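Glyoxalase-related enzyme (Fulvimarina pelagi, PDB 3BQX) is of unknown function but belongs to the VOC superfamily and is related to the glyoxalases. Local coordinates at residues 97-100 with 101-104. Residues are numbered along the deposited sequence; the frame is centred on the assembly and turned at random.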
ATOM      1  N   LEU A  97      -4.988   0.891 -19.098  1.00 16.46           N
ATOM      2  CA  LEU A  97      -3.706   0.304 -19.457  1.00 16.15           C
ATOM      3  C   LEU A  97      -2.640   1.396 -19.517  1.00 16.45           C
ATOM      4  O   LEU A  97      -2.774   2.367 -20.263  1.00 17.80           O
ATOM      5  CB  LEU A  97      -3.818  -0.397 -20.817  1.00 15.43           C
ATOM      6  CG  LEU A  97      -2.568  -1.074 -21.383  1.00 17.12           C
ATOM      7  CD1 LEU A  97      -2.033  -2.113 -20.409  1.00 18.52           C
ATOM      8  CD2 LEU A  97      -2.923  -1.727 -22.713  1.00 17.74           C
ATOM      9  N   LEU A  98      -1.587   1.236 -18.722  1.00 15.24           N
ATOM     10  CA  LEU A  98      -0.497   2.209 -18.683  1.00 14.53           C
ATOM     11  C   LEU A  98       0.745   1.683 -19.385  1.00 15.73           C
ATOM     12  O   LEU A  98       1.463   2.434 -20.043  1.00 16.66           O
ATOM     13  CB  LEU A  98      -0.157   2.578 -17.231  1.00 14.67           C
ATOM     14  CG  LEU A  98      -1.234   3.319 -16.434  1.00 15.03           C
ATOM     15  CD1 LEU A  98      -0.749   3.534 -15.002  1.00 17.27           C
ATOM     16  CD2 LEU A  98      -1.553   4.651 -17.100  1.00 17.66           C
ATOM     17  N   ARG A  99       1.000   0.387 -19.244  1.00 15.09           N
ATOM     18  CA  ARG A  99       2.156  -0.216 -19.883  1.00 16.30           C
ATOM     19  C   ARG A  99       1.934  -1.691 -20.189  1.00 17.06           C
ATOM     20  O   ARG A  99       1.754  -2.499 -19.282  1.00 16.02           O
ATOM     21  CB  ARG A  99       3.402  -0.064 -18.999  1.00 17.23           C
ATOM     22  CG  ARG A  99       4.633  -0.729 -19.586  1.00 20.09           C
ATOM     23  CD  ARG A  99       5.907  -0.325 -18.867  1.00 21.76           C
ATOM     24  NE  ARG A  99       7.078  -0.780 -19.612  1.00 23.17           N
ATOM     25  CZ  ARG A  99       8.231  -0.122 -19.676  1.00 24.06           C
ATOM     26  NH1 ARG A  99       8.382   1.030 -19.037  1.00 24.08           N
ATOM     27  NH2 ARG A  99       9.229  -0.606 -20.402  1.00 26.17           N
ATOM     28  N   PRO A 100       1.907  -2.059 -21.481  1.00 16.96           N
ATOM     29  CA  PRO A 100       1.709  -3.461 -21.848  1.00 17.25           C
ATOM     30  C   PRO A 100       2.860  -4.279 -21.262  1.00 17.53           C
ATOM     31  O   PRO A 100       3.985  -3.788 -21.148  1.00 17.71           O
ATOM     32  CB  PRO A 100       1.737  -3.422 -23.372  1.00 17.10           C
ATOM     33  CG  PRO A 100       1.158  -2.080 -23.674  1.00 18.55           C
ATOM     34  CD  PRO A 100       1.853  -1.190 -22.670  1.00 18.55           C
ATOM     35  N   ALA A 101       2.581  -5.523 -20.900  1.00 18.67           N
ATOM     36  CA  ALA A 101       3.589  -6.390 -20.310  1.00 19.93           C
ATOM     37  C   ALA A 101       4.836  -6.587 -21.165  1.00 21.24           C
ATOM     38  O   ALA A 101       4.752  -6.906 -22.351  1.00 21.22           O
ATOM     39  CB  ALA A 101       2.974  -7.746 -19.984  1.00 18.90           C
ATOM     40  N   ASP A 102       5.996  -6.388 -20.546  1.00 21.33           N
ATOM     41  CA  ASP A 102       7.280  -6.582 -21.207  1.00 22.50           C
ATOM     42  C   ASP A 102       8.308  -6.928 -20.137  1.00 23.14           C
ATOM     43  O   ASP A 102       8.032  -6.794 -18.942  1.00 22.58           O
ATOM     44  CB  ASP A 102       7.710  -5.332 -21.989  1.00 24.28           C
ATOM     45  CG  ASP A 102       7.935  -4.125 -21.103  1.00 26.52           C
ATOM     46  OD1 ASP A 102       8.735  -4.217 -20.150  1.00 27.31           O
ATOM     47  OD2 ASP A 102       7.317  -3.072 -21.369  1.00 30.48           O
ATOM     48  N   ALA A 103       9.485  -7.373 -20.556  1.00 23.23           N
ATOM     49  CA  ALA A 103      10.529  -7.757 -19.615  1.00 23.36           C
ATOM     50  C   ALA A 103      11.257  -6.564 -19.006  1.00 23.83           C
ATOM     51  O   ALA A 103      11.893  -5.783 -19.714  1.00 25.25           O
ATOM     52  CB  ALA A 103      11.532  -8.679 -20.300  1.00 23.13           C
ATOM     53  N   PRO A 104      11.163  -6.400 -17.676  1.00 23.12           N
ATOM     54  CA  PRO A 104      11.829  -5.295 -16.986  1.00 24.05           C
ATOM     55  C   PRO A 104      13.306  -5.644 -16.834  1.00 24.49           C
ATOM     56  O   PRO A 104      13.701  -6.790 -17.044  1.00 24.91           O
ATOM     57  CB  PRO A 104      11.106  -5.252 -15.648  1.00 23.67           C
ATOM     58  CG  PRO A 104      10.879  -6.709 -15.378  1.00 22.07           C
ATOM     59  CD  PRO A 104      10.381  -7.213 -16.725  1.00 22.80           C
TER
HETATM   60  O   HOH W   1       5.336  -2.179 -22.994  1.00 25.95           O
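Arg-99 reaches along the outer strand 96-102 and closes a salt bridge with Asp-102, three residues further on. Its side chain leaves the backbone with CG anti to N (chi1 177°) and stays extended as far as NE, which brings the edge of the guanidinium up to one carboxylate oxygen, the two side chains crossing at about a right angle. The grip is side-on, with two nitrogens converging on one oxygen. NE gives the shorter and straighter bond, 2.9 Å to Asp-102 OD2, and meets that oxygen on its syn lone pair. NH2 adds a longer, more bent one at 3.3 Å to the same Asp-102 OD2. That oxygen lies almost exactly in the guanidinium plane, but the carboxylate is turned 68° against it, so the pair does not form the flat fork in which both oxygens take part. A water also donates to Asp-102 OD2 at 2.7 Å and to Pro-100 O at 2.8 Å. It bridges two acceptors that lie close together and brings the donors on OD2 to three. The other oxygen, OD1, forms a salt bridge with Arg-110 of strand 109-114, so that Asp-102 is shared by two arginines, which would probably favour its charged form. Pro-100 and Ala-101 link the charged pair: Pro-100 supplies the water-held carbonyl, and the methyl of Ala-101 packs on Val-83 and Met-87 of helix 83-92. Beyond the salt bridge, Arg-99 packs against Val-60 of the second subunit. Both Leu-98 and Arg-99 hydrogen-bond through their backbones to Tyr-112, a classic beta bulge just before the salt bridge, in the hairpin of strands 96-102 and 109-114, at the edge of the second four-stranded sheet of the VOC fold.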